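Local structure of beta-lactamase II (Erythrobacter litoralis, 6V72) at residues N211-F216 against K233-T238; Y159-A164 against G183-A188; Q76-A81 against A111-W116; L54-G59 against V172-L177. The protein probably hydrolyses beta-lactam antibiotics to substituted beta-amino acids as a zinc-dependent class B beta-lactamase. All coordinates share one frame; numbering follows the deposited sequence.

Contact 1: N211-F216 against K233-T238; sequences NFAAAF and KAIERT
The carbonyl oxygen of A234, one residue before the I235 that meets F212 and A213, is gripped twice by T238. T238 OG1 donates to A234 O at 2.7 Å. T238 N reaches A234 O at 3.0 Å in the usual helical bond. The two donors come from opposite faces of the carbonyl plane, the hydroxyl tilted 26° from it. OG1 also takes a hydrogen bond from K187 N, so the hydroxyl is fixed in its rotation and ties the helix to the loop beside it.

Across the contact everything is apolar, and I235 does all the touching from its side. Its two branches divide the work. I235 CG2 packs on A213 CB at 3.8 Å, where the two backbones are nearest. The other branch runs out through CG1, and I235 CD1 comes to F212 CE2 at 3.9 Å. It approaches this ring obliquely, and the two side chains cross at about a right angle. F212 holds CG opposite its backbone N (chi1 170°), which swings the ring to I235.

The contact joins helices 205-215 and 233-243. They form an outer helical layer on the four-stranded sheet of the alpha-beta/beta-alpha sandwich of metallo-beta-lactamases. F212 bridges inward, touching T171 of strand 171-174 and I186 of a loop. V209, one turn before A213, also packs on I235. Where helix 205-215 ends, the F216 ring receives F212 CD1 at its edge, and A215 CB lies 4.0 Å above one face. R232 NH2 hydrogen-bonds F216 O. On the far helix, R237 packs on F46 of the second subunit.

Contact 2: Y159-A164 against G183-A188; sequences YYPGGA and GCMIKA
P161 is the first residue of 159-164 to meet the other segment, and its partner is M185, a selenomethionine. P161 CG lies 3.6 Å from M185 SE. The proline ring and the M185 side chain lie alongside each other, running in opposite senses. M185 is modelled in two conformers, and the one described here has a nearly eclipsed last torsion, so the exact place of its terminal methyl is doubtful. The P161 carbonyl is held by N211 ND2 of helix 205-215.

Next comes G162, whose backbone N sits 3.5 Å above the centre of the Y160 ring. At its backbone angles a CB would run into the preceding carbonyl oxygen, a conformation suited to glycine. G163 O is hydrogen-bonded to S208 OG.

A164 closes the walk. A164 CB touches M185 CG at 3.8 Å, nearer the root of that side chain. With CG opposite its backbone N (chi1 167°) and chi2 also extended, M185 runs past A164 to reach P161 with its selenium. M185 O is hydrogen-bonded to Y205 OH. Farther along, K187 NZ turns back to donate to C184 O at 2.7 Å, closing a short bend in the loop.

Both loops carry zinc ligands: H165 follows A164, and C184 precedes M185. No zinc is bound in this chain. The packing thus lies beside the zinc site of a class B beta-lactamase.

Contact 3: Q76-A81 against A111-W116; sequences QIVAWA and ANIATW
V78 splits its two methyls between A111 and I113, on either side of N112 just past a helix end. N112, with positive phi (59°), is the C-prime residue of a Schellman motif that ends helix 105-110. I113 N bonds back to L108 O, and N112 N to H109 O. The turn leads the chain out of the helix and brings the side chains of A111 and I113 to the same valine.

The closer approach is V78 CG2 to I113 CD1, at 3.8 Å. The two side chains meet end on, methyl against methyl. I113 holds CG1 beside its backbone N (chi1 -66°), and its second torsion of 165° extends CD1 to the valine. V78 CG1, opposite the valine's own backbone N, meets A111 CB more loosely at 4.2 Å. No hydrogen bond crosses between the segments.

L108 of helix 105-110 also touches both V78 and I113, and so fills the same apolar corner. I113 rests on V89 and A92 of strand 89-93, and A81 touches V89 from helix 71-84. Past the contact, T115 OG1 is hydrogen-bonded to H109 NE2 and to R134 N. It thereby ties strand 114-117 to the helix just before it. The V78 side chain is about 6 Å from that of E75, a ligand of a bound calcium ion.

Strands 61-65, 89-93 and 114-117 run parallel as neighbours, with helices 71-84 and 105-110 between them in sequence. The contact joins the helix of the first of two successive beta-alpha-beta crossovers to the loop leading into the last strand of the second, within the metallo-beta-lactamase fold.

Contact 4: L54-G59 against V172-L177; sequences LLVVNG and VGLPEL. With EDO (1,2-ethanediol), chain K.
Apolar contacts alone join the two strands directly, L54 to V172 and V56 to L174. L54 CD1 lies 4.4 Å from V172 CG2. Two residues on, V56 CG2 stands 4.3 Å from L174 CD1. The matched spacing follows from the strands: alternate residues, L54 and V56 against V172 and L174, point toward the other segment. G173 sits between the two contacts with no side chain. The CA atoms of V56 and L174 are 9.6 Å apart, a span bridged by side chains from both strands. F181 packs on both L54 and V172.

Hydrogen bonds run within each sheet instead. L54 and V56 pair with V65 and I63 of strand 61-65, while V172 pairs with F181. After strand 171-174 the chain turns, and L177 N bonds back to L174 O at 3.0 Å.

A 1,2-ethanediol molecule, probably from the crystallisation liquor, lies at the end of this interface. Its O1 donates to V57 O at 2.9 Å. Its carbons are in apolar contact: C2 is 3.6 Å from V56 CG1 and 3.9 Å from L177 CD1. V56 holds CG1 opposite its backbone N (chi1 178°), which turns this methyl to the diol and CG2 to L174.

Two sheets meeting face to face through buried aliphatic side chains are the central layers of the alpha-beta/beta-alpha sandwich of metallo-beta-lactamases.

Overall arrangement
Contact 4 packs the two sheets against each other. Contact 3, centred 16 Å away, belongs to the nine-stranded side and meets it where W80 CE3 packs 3.9 Å from L55 CD2. Contacts 1 and 2 lie on the other half, their centres 9 Å apart. They touch directly, where A234 CB packs 3.3 Å from K187 O. Contact 1 also reaches contact 4, through F216 CZ on G173 N at 3.5 Å. Contacts 1 and 3 are on opposite sides of the chain's centre. Contact 2 is nearest the zinc ligands: it includes C184, and the side chain of M185 is about 5 Å from that of H165.

Contact 1: N211-F216 against K233-T238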
loop_
_atom_site.group_PDB
_atom_site.type_symbol
_atom_site.label_atom_id
_atom_site.label_comp_id
_atom_site.label_asym_id
_atom_site.label_seq_id
_atom_site.Cartn_x
_atom_site.Cartn_y
_atom_site.Cartn_z
ATOM N N ASN A 211 0.768 -21.856 -0.106
ATOM C CA ASN A 211 1.913 -22.748 0.073
ATOM C C ASN A 211 2.463 -22.655 1.494
ATOM O O ASN A 211 2.762 -23.672 2.120
ATOM C CB ASN A 211 3.001 -22.391 -0.937
ATOM C CG ASN A 211 2.608 -22.739 -2.373
ATOM O OD1 ASN A 211 1.697 -23.545 -2.611
ATOM N ND2 ASN A 211 3.312 -22.159 -3.327
ATOM N N PHE A 212 2.610 -21.430 2.007
ATOM C CA PHE A 212 3.039 -21.227 3.396
ATOM C C PHE A 212 2.085 -21.903 4.376
ATOM O O PHE A 212 2.520 -22.586 5.315
ATOM C CB PHE A 212 3.139 -19.721 3.681
ATOM C CG PHE A 212 3.344 -19.367 5.137
ATOM C CD1 PHE A 212 4.571 -19.562 5.752
ATOM C CD2 PHE A 212 2.313 -18.810 5.879
ATOM C CE1 PHE A 212 4.761 -19.209 7.093
ATOM C CE2 PHE A 212 2.492 -18.454 7.218
ATOM C CZ PHE A 212 3.722 -18.659 7.823
ATOM N N ALA A 213 0.776 -21.702 4.180
ATOM C CA ALA A 213 -0.210 -22.302 5.082
ATOM C C ALA A 213 -0.103 -23.822 5.086
ATOM O O ALA A 213 -0.270 -24.459 6.133
ATOM C CB ALA A 213 -1.617 -21.870 4.673
ATOM N N ALA A 214 0.184 -24.420 3.925
ATOM C CA ALA A 214 0.293 -25.871 3.824
ATOM C C ALA A 214 1.630 -26.392 4.324
ATOM O O ALA A 214 1.715 -27.551 4.748
ATOM C CB ALA A 214 0.096 -26.311 2.369
ATOM N N ALA A 215 2.675 -25.567 4.248
ATOM C CA ALA A 215 3.986 -25.953 4.753
ATOM C C ALA A 215 3.982 -26.064 6.269
ATOM O O ALA A 215 4.683 -26.912 6.843
ATOM C CB ALA A 215 5.030 -24.924 4.308
ATOM N N PHE A 216 3.225 -25.186 6.933
ATOM C CA PHE A 216 3.120 -25.154 8.390
ATOM C C PHE A 216 1.650 -25.268 8.758
ATOM O O PHE A 216 1.040 -24.300 9.233
ATOM C CB PHE A 216 3.744 -23.878 8.951
ATOM C CG PHE A 216 5.189 -23.706 8.558
ATOM C CD1 PHE A 216 6.161 -24.560 9.063
ATOM C CD2 PHE A 216 5.569 -22.717 7.655
ATOM C CE1 PHE A 216 7.489 -24.435 8.687
ATOM C CE2 PHE A 216 6.888 -22.576 7.275
ATOM C CZ PHE A 216 7.853 -23.442 7.789
ATOM N N LYS A 233 -5.915 -16.599 11.622
ATOM C CA LYS A 233 -6.667 -15.562 10.921
ATOM C C LYS A 233 -5.755 -14.644 10.113
ATOM O O LYS A 233 -6.171 -14.125 9.075
ATOM C CB LYS A 233 -7.504 -14.737 11.900
ATOM C CG LYS A 233 -8.556 -13.883 11.177
ATOM C CD LYS A 233 -9.236 -12.876 12.083
ATOM C CE LYS A 233 -10.557 -12.418 11.477
ATOM N NZ LYS A 233 -11.325 -11.547 12.409
ATOM N N ALA A 234 -4.503 -14.445 10.549
ATOM C CA ALA A 234 -3.578 -13.638 9.760
ATOM C C ALA A 234 -3.343 -14.256 8.389
ATOM O O ALA A 234 -3.269 -13.540 7.382
ATOM C CB ALA A 234 -2.238 -13.488 10.499
ATOM N N ILE A 235 -3.237 -15.589 8.328
ATOM C CA ILE A 235 -3.098 -16.261 7.038
ATOM C C ILE A 235 -4.370 -16.106 6.223
ATOM O O ILE A 235 -4.328 -15.817 5.019
ATOM C CB ILE A 235 -2.760 -17.747 7.238
ATOM C CG1 ILE A 235 -1.441 -17.919 7.988
ATOM C CG2 ILE A 235 -2.707 -18.464 5.908
ATOM C CD1 ILE A 235 -1.151 -19.397 8.308
ATOM N N GLU A 236 -5.523 -16.318 6.865
ATOM C CA GLU A 236 -6.805 -16.251 6.165
ATOM C C GLU A 236 -7.030 -14.876 5.554
ATOM O O GLU A 236 -7.447 -14.761 4.392
ATOM C CB GLU A 236 -7.942 -16.596 7.125
ATOM C CG GLU A 236 -9.329 -16.479 6.505
ATOM C CD GLU A 236 -10.448 -16.547 7.537
ATOM O OE1 GLU A 236 -10.559 -17.580 8.233
ATOM O OE2 GLU A 236 -11.214 -15.560 7.656
ATOM N N ARG A 237 -6.773 -13.817 6.330
ATOM C CA ARG A 237 -6.976 -12.475 5.811
ATOM C C ARG A 237 -5.964 -12.152 4.729
ATOM O O ARG A 237 -6.329 -11.573 3.706
ATOM C CB ARG A 237 -6.909 -11.438 6.935
ATOM C CG ARG A 237 -6.999 -9.996 6.465
ATOM C CD ARG A 237 -8.309 -9.675 5.744
ATOM N NE ARG A 237 -9.502 -10.032 6.505
ATOM C CZ ARG A 237 -10.093 -9.233 7.396
ATOM N NH1 ARG A 237 -11.191 -9.640 8.044
ATOM N NH2 ARG A 237 -9.586 -8.025 7.654
ATOM N N THR A 238 -4.683 -12.484 4.946
ATOM C CA THR A 238 -3.689 -12.217 3.915
ATOM C C THR A 238 -4.062 -12.900 2.603
ATOM O O THR A 238 -3.966 -12.291 1.532
ATOM C CB THR A 238 -2.298 -12.665 4.376
ATOM O OG1 THR A 238 -1.976 -11.965 5.592
ATOM C CG2 THR A 238 -1.250 -12.358 3.271
#

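Contact 2: Y159-A164 against G183-A188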
loop_
_atom_site.group_PDB
_atom_site.type_symbol
_atom_site.label_atom_id
_atom_site.label_comp_id
_atom_site.label_asym_id
_atom_site.label_seq_id
_atom_site.Cartn_x
_atom_site.Cartn_y
_atom_site.Cartn_z
ATOM N N TYR A 159 11.417 -22.242 4.557
ATOM C CA TYR A 159 10.494 -22.574 3.479
ATOM C C TYR A 159 10.355 -21.392 2.525
ATOM O O TYR A 159 10.017 -20.279 2.952
ATOM C CB TYR A 159 9.114 -22.951 4.046
ATOM C CG TYR A 159 8.153 -23.367 2.958
ATOM C CD1 TYR A 159 8.306 -24.576 2.295
ATOM C CD2 TYR A 159 7.093 -22.541 2.584
ATOM C CE1 TYR A 159 7.433 -24.950 1.291
ATOM C CE2 TYR A 159 6.224 -22.899 1.593
ATOM C CZ TYR A 159 6.384 -24.101 0.945
ATOM O OH TYR A 159 5.487 -24.462 -0.058
ATOM N N TYR A 160 10.587 -21.644 1.238
ATOM C CA TYR A 160 10.378 -20.630 0.209
ATOM C C TYR A 160 9.015 -20.881 -0.408
ATOM O O TYR A 160 8.839 -21.909 -1.083
ATOM C CB TYR A 160 11.466 -20.703 -0.869
ATOM C CG TYR A 160 11.177 -19.792 -2.040
ATOM C CD1 TYR A 160 10.898 -18.438 -1.844
ATOM C CD2 TYR A 160 11.159 -20.285 -3.335
ATOM C CE1 TYR A 160 10.630 -17.609 -2.904
ATOM C CE2 TYR A 160 10.880 -19.450 -4.405
ATOM C CZ TYR A 160 10.614 -18.110 -4.179
ATOM O OH TYR A 160 10.331 -17.262 -5.241
ATOM N N PRO A 161 8.023 -20.001 -0.202
ATOM C CA PRO A 161 6.662 -20.276 -0.683
ATOM C C PRO A 161 6.406 -19.832 -2.108
ATOM O O PRO A 161 5.340 -20.153 -2.646
ATOM C CB PRO A 161 5.796 -19.461 0.283
ATOM C CG PRO A 161 6.647 -18.204 0.543
ATOM C CD PRO A 161 8.081 -18.786 0.643
ATOM N N GLY A 162 7.326 -19.104 -2.725
ATOM C CA GLY A 162 7.069 -18.433 -3.982
ATOM C C GLY A 162 7.004 -16.931 -3.790
ATOM O O GLY A 162 7.025 -16.412 -2.672
ATOM N N GLY A 163 6.886 -16.229 -4.916
ATOM C CA GLY A 163 6.856 -14.775 -4.875
ATOM C C GLY A 163 5.598 -14.241 -4.210
ATOM O O GLY A 163 4.502 -14.783 -4.361
ATOM N N ALA A 164 5.753 -13.143 -3.483
ATOM C CA ALA A 164 4.592 -12.527 -2.854
ATOM C C ALA A 164 4.924 -11.068 -2.566
ATOM O O ALA A 164 4.890 -10.245 -3.479
ATOM C CB ALA A 164 4.190 -13.290 -1.591
ATOM N N GLY A 183 7.281 -13.486 7.898
ATOM C CA GLY A 183 8.025 -12.361 7.354
ATOM C C GLY A 183 7.119 -11.216 6.922
ATOM O O GLY A 183 6.127 -10.897 7.569
ATOM N N CYS A 184 7.472 -10.569 5.810
ATOM C CA CYS A 184 6.685 -9.451 5.313
ATOM C C CYS A 184 5.526 -9.884 4.440
ATOM O O CYS A 184 4.749 -9.029 4.007
ATOM C CB CYS A 184 7.551 -8.480 4.525
ATOM S SG CYS A 184 8.594 -7.384 5.567
HETATM N N MSE A 185 5.378 -11.175 4.200
HETATM C CA MSE A 185 4.338 -11.657 3.328
HETATM C C MSE A 185 2.982 -11.725 4.037
HETATM O O MSE A 185 1.940 -11.502 3.420
HETATM C CB MSE A 185 4.759 -13.014 2.803
HETATM C CG MSE A 185 3.713 -13.819 2.137
HETATM SE SE MSE A 185 4.663 -15.428 1.605
HETATM C CE MSE A 185 6.463 -15.014 2.229
ATOM N N ILE A 186 3.008 -12.025 5.339
ATOM C CA ILE A 186 1.797 -12.229 6.130
ATOM C C ILE A 186 1.480 -10.943 6.868
ATOM O O ILE A 186 2.377 -10.315 7.467
ATOM C CB ILE A 186 1.969 -13.411 7.105
ATOM C CG1 ILE A 186 2.248 -14.700 6.323
ATOM C CG2 ILE A 186 0.728 -13.597 8.005
ATOM C CD1 ILE A 186 1.076 -15.168 5.436
ATOM N N LYS A 187 0.215 -10.533 6.790
ATOM C CA LYS A 187 -0.319 -9.342 7.431
ATOM C C LYS A 187 -1.336 -9.739 8.485
ATOM O O LYS A 187 -1.771 -10.892 8.560
ATOM C CB LYS A 187 -1.004 -8.423 6.416
ATOM C CG LYS A 187 -0.214 -8.088 5.198
ATOM C CD LYS A 187 1.179 -7.606 5.511
ATOM C CE LYS A 187 1.764 -7.046 4.247
ATOM N NZ LYS A 187 3.226 -6.867 4.328
ATOM N N ALA A 188 -1.786 -8.736 9.232
ATOM C CA ALA A 188 -2.606 -8.995 10.409
ATOM C C ALA A 188 -3.980 -9.518 10.009
ATOM O O ALA A 188 -4.468 -9.259 8.908
ATOM C CB ALA A 188 -2.763 -7.721 11.239
#

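Contact 3: Q76-A81 against A111-W116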
loop_
_atom_site.group_PDB
_atom_site.type_symbol
_atom_site.label_atom_id
_atom_site.label_comp_id
_atom_site.label_asym_id
_atom_site.label_seq_id
_atom_site.Cartn_x
_atom_site.Cartn_y
_atom_site.Cartn_z
ATOM N N GLN A 76 22.281 -4.311 19.533
ATOM C CA GLN A 76 21.697 -4.574 20.844
ATOM C C GLN A 76 21.123 -5.980 20.931
ATOM O O GLN A 76 21.223 -6.621 21.979
ATOM C CB GLN A 76 20.641 -3.522 21.180
ATOM C CG GLN A 76 21.299 -2.174 21.434
ATOM C CD GLN A 76 20.334 -1.059 21.765
ATOM O OE1 GLN A 76 19.161 -1.106 21.410
ATOM N NE2 GLN A 76 20.843 -0.027 22.454
ATOM N N ILE A 77 20.523 -6.491 19.842
ATOM C CA ILE A 77 20.045 -7.873 19.863
ATOM C C ILE A 77 21.208 -8.828 20.070
ATOM O O ILE A 77 21.133 -9.763 20.876
ATOM C CB ILE A 77 19.279 -8.207 18.568
ATOM C CG1 ILE A 77 18.063 -7.313 18.405
ATOM C CG2 ILE A 77 18.822 -9.658 18.585
ATOM C CD1 ILE A 77 17.447 -7.397 16.998
ATOM N N VAL A 78 22.309 -8.601 19.343
ATOM C CA VAL A 78 23.481 -9.458 19.468
ATOM C C VAL A 78 24.024 -9.404 20.891
ATOM O O VAL A 78 24.424 -10.427 21.463
ATOM C CB VAL A 78 24.533 -9.042 18.417
ATOM C CG1 VAL A 78 25.852 -9.782 18.635
ATOM C CG2 VAL A 78 23.993 -9.328 16.997
ATOM N N ALA A 79 24.033 -8.210 21.487
ATOM C CA ALA A 79 24.537 -8.070 22.853
ATOM C C ALA A 79 23.613 -8.741 23.860
ATOM O O ALA A 79 24.080 -9.302 24.849
ATOM C CB ALA A 79 24.723 -6.592 23.200
ATOM N N TRP A 80 22.302 -8.684 23.640
ATOM C CA TRP A 80 21.393 -9.360 24.554
ATOM C C TRP A 80 21.637 -10.865 24.547
ATOM O O TRP A 80 21.654 -11.508 25.604
ATOM C CB TRP A 80 19.950 -9.038 24.175
ATOM C CG TRP A 80 18.950 -9.283 25.274
ATOM C CD1 TRP A 80 18.823 -8.595 26.448
ATOM C CD2 TRP A 80 17.930 -10.286 25.283
ATOM N NE1 TRP A 80 17.784 -9.111 27.186
ATOM C CE2 TRP A 80 17.218 -10.148 26.494
ATOM C CE3 TRP A 80 17.544 -11.282 24.379
ATOM C CZ2 TRP A 80 16.144 -10.970 26.827
ATOM C CZ3 TRP A 80 16.477 -12.097 24.709
ATOM C CH2 TRP A 80 15.787 -11.935 25.919
ATOM N N ALA A 81 21.865 -11.445 23.364
ATOM C CA ALA A 81 22.135 -12.873 23.298
ATOM C C ALA A 81 23.440 -13.217 23.995
ATOM O O ALA A 81 23.511 -14.202 24.733
ATOM C CB ALA A 81 22.180 -13.336 21.839
ATOM N N ALA A 111 30.044 -8.697 13.794
ATOM C CA ALA A 111 30.024 -9.666 14.878
ATOM C C ALA A 111 30.389 -11.077 14.423
ATOM O O ALA A 111 30.217 -12.025 15.198
ATOM C CB ALA A 111 28.645 -9.684 15.549
ATOM N N ASN A 112 30.868 -11.233 13.184
ATOM C CA ASN A 112 31.300 -12.529 12.648
ATOM C C ASN A 112 30.176 -13.553 12.662
ATOM O O ASN A 112 30.404 -14.738 12.898
ATOM C CB ASN A 112 32.509 -13.073 13.412
ATOM C CG ASN A 112 33.816 -12.483 12.929
ATOM O OD1 ASN A 112 33.832 -11.514 12.169
ATOM N ND2 ASN A 112 34.927 -13.073 13.365
ATOM N N ILE A 113 28.954 -13.101 12.430
ATOM C CA ILE A 113 27.806 -13.994 12.388
ATOM C C ILE A 113 27.583 -14.473 10.960
ATOM O O ILE A 113 27.545 -13.669 10.028
ATOM C CB ILE A 113 26.557 -13.290 12.932
ATOM C CG1 ILE A 113 26.750 -12.997 14.422
ATOM C CG2 ILE A 113 25.312 -14.149 12.708
ATOM C CD1 ILE A 113 25.742 -11.990 14.986
ATOM N N ALA A 114 27.432 -15.796 10.798
ATOM C CA ALA A 114 27.150 -16.397 9.500
ATOM C C ALA A 114 25.721 -16.071 9.087
ATOM O O ALA A 114 24.773 -16.492 9.750
ATOM C CB ALA A 114 27.327 -17.913 9.568
ATOM N N THR A 115 25.570 -15.385 7.970
ATOM C CA THR A 115 24.289 -14.862 7.524
ATOM C C THR A 115 23.808 -15.627 6.299
ATOM O O THR A 115 24.610 -15.963 5.425
ATOM C CB THR A 115 24.433 -13.387 7.192
ATOM O OG1 THR A 115 25.590 -13.223 6.349
ATOM C CG2 THR A 115 24.649 -12.599 8.480
ATOM N N TRP A 116 22.502 -15.888 6.248
ATOM C CA TRP A 116 21.878 -16.733 5.238
ATOM C C TRP A 116 20.722 -15.999 4.584
ATOM O O TRP A 116 19.966 -15.303 5.266
ATOM C CB TRP A 116 21.345 -18.035 5.890
ATOM C CG TRP A 116 22.444 -18.936 6.320
ATOM C CD1 TRP A 116 23.116 -18.908 7.508
ATOM C CD2 TRP A 116 23.043 -19.968 5.537
ATOM N NE1 TRP A 116 24.087 -19.881 7.519
ATOM C CE2 TRP A 116 24.068 -20.544 6.319
ATOM C CE3 TRP A 116 22.811 -20.464 4.248
ATOM C CZ2 TRP A 116 24.853 -21.594 5.859
ATOM C CZ3 TRP A 116 23.594 -21.502 3.796
ATOM C CH2 TRP A 116 24.605 -22.058 4.597
#

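Contact 4: L54-G59 against V172-L177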
loop_
_atom_site.group_PDB
_atom_site.type_symbol
_atom_site.label_atom_id
_atom_site.label_comp_id
_atom_site.label_asym_id
_atom_site.label_seq_id
_atom_site.Cartn_x
_atom_site.Cartn_y
_atom_site.Cartn_z
ATOM N N LEU A 54 13.041 -12.961 15.174
ATOM C CA LEU A 54 13.116 -13.986 16.211
ATOM C C LEU A 54 14.548 -14.184 16.667
ATOM O O LEU A 54 15.498 -13.906 15.938
ATOM C CB LEU A 54 12.576 -15.351 15.733
ATOM C CG LEU A 54 11.168 -15.393 15.131
ATOM C CD1 LEU A 54 10.851 -16.788 14.622
ATOM C CD2 LEU A 54 10.170 -14.948 16.175
ATOM N N LEU A 55 14.678 -14.660 17.902
ATOM C CA LEU A 55 15.946 -15.128 18.439
ATOM C C LEU A 55 15.660 -16.484 19.070
ATOM O O LEU A 55 14.852 -16.575 20.002
ATOM C CB LEU A 55 16.507 -14.114 19.443
ATOM C CG LEU A 55 17.911 -14.278 19.963
ATOM C CD1 LEU A 55 18.971 -14.060 18.884
ATOM C CD2 LEU A 55 18.082 -13.257 21.084
ATOM N N VAL A 56 16.258 -17.545 18.526
ATOM C CA VAL A 56 15.890 -18.916 18.870
ATOM C C VAL A 56 17.089 -19.603 19.502
ATOM O O VAL A 56 18.162 -19.670 18.894
ATOM C CB VAL A 56 15.408 -19.696 17.628
ATOM C CG1 VAL A 56 15.079 -21.155 17.999
ATOM C CG2 VAL A 56 14.212 -18.994 17.006
ATOM N N VAL A 57 16.889 -20.154 20.701
ATOM C CA VAL A 57 17.946 -20.870 21.404
ATOM C C VAL A 57 18.171 -22.240 20.777
ATOM O O VAL A 57 17.228 -22.991 20.504
ATOM C CB VAL A 57 17.594 -21.010 22.890
ATOM C CG1 VAL A 57 18.595 -21.957 23.588
ATOM C CG2 VAL A 57 17.550 -19.633 23.566
ATOM N N ASN A 58 19.440 -22.586 20.579
ATOM C CA ASN A 58 19.832 -23.955 20.237
ATOM C C ASN A 58 21.079 -24.280 21.051
ATOM O O ASN A 58 22.178 -23.842 20.699
ATOM C CB ASN A 58 20.099 -24.106 18.747
ATOM C CG ASN A 58 20.524 -25.521 18.375
ATOM O OD1 ASN A 58 21.042 -26.268 19.209
ATOM N ND2 ASN A 58 20.315 -25.895 17.118
ATOM N N GLY A 59 20.906 -25.058 22.122
ATOM C CA GLY A 59 22.046 -25.422 22.939
ATOM C C GLY A 59 22.602 -24.186 23.601
ATOM O O GLY A 59 21.882 -23.448 24.278
ATOM N N VAL A 172 9.913 -19.021 7.954
ATOM C CA VAL A 172 10.516 -20.016 8.835
ATOM C C VAL A 172 9.467 -20.531 9.808
ATOM O O VAL A 172 8.504 -19.840 10.147
ATOM C CB VAL A 172 11.754 -19.466 9.585
ATOM C CG1 VAL A 172 12.783 -18.918 8.597
ATOM C CG2 VAL A 172 11.322 -18.384 10.557
ATOM N N GLY A 173 9.653 -21.763 10.263
ATOM C CA GLY A 173 8.724 -22.345 11.201
ATOM C C GLY A 173 9.456 -23.146 12.257
ATOM O O GLY A 173 10.592 -23.591 12.066
ATOM N N LEU A 174 8.752 -23.336 13.380
ATOM C CA LEU A 174 9.157 -24.217 14.472
ATOM C C LEU A 174 7.991 -25.166 14.697
ATOM O O LEU A 174 7.155 -24.946 15.590
ATOM C CB LEU A 174 9.471 -23.438 15.743
ATOM C CG LEU A 174 10.705 -22.541 15.609
ATOM C CD1 LEU A 174 10.742 -21.488 16.719
ATOM C CD2 LEU A 174 11.981 -23.374 15.595
ATOM N N PRO A 175 7.883 -26.216 13.882
ATOM C CA PRO A 175 6.675 -27.052 13.924
ATOM C C PRO A 175 6.466 -27.746 15.255
ATOM O O PRO A 175 5.316 -28.005 15.627
ATOM C CB PRO A 175 6.915 -28.060 12.790
ATOM C CG PRO A 175 7.856 -27.383 11.867
ATOM C CD PRO A 175 8.765 -26.572 12.759
ATOM N N GLU A 176 7.535 -28.048 15.993
ATOM C CA GLU A 176 7.359 -28.730 17.273
ATOM C C GLU A 176 6.798 -27.808 18.337
ATOM O O GLU A 176 6.334 -28.293 19.373
ATOM C CB GLU A 176 8.687 -29.314 17.759
ATOM C CG GLU A 176 9.243 -30.388 16.849
ATOM C CD GLU A 176 8.393 -31.656 16.845
ATOM O OE1 GLU A 176 7.696 -31.933 17.846
ATOM O OE2 GLU A 176 8.427 -32.385 15.834
ATOM N N LEU A 177 6.856 -26.498 18.120
ATOM C CA LEU A 177 6.352 -25.521 19.065
ATOM C C LEU A 177 5.114 -24.812 18.543
ATOM O O LEU A 177 4.567 -23.944 19.238
ATOM C CB LEU A 177 7.449 -24.503 19.397
ATOM C CG LEU A 177 8.702 -25.113 20.027
ATOM C CD1 LEU A 177 9.806 -24.073 20.124
ATOM C CD2 LEU A 177 8.383 -25.656 21.403
HETATM C C1 EDO K . 13.763 -23.188 21.316
HETATM O O1 EDO K . 14.908 -23.670 22.041
HETATM C C2 EDO K . 13.690 -23.869 19.950
HETATM O O2 EDO K . 13.586 -25.287 20.107
#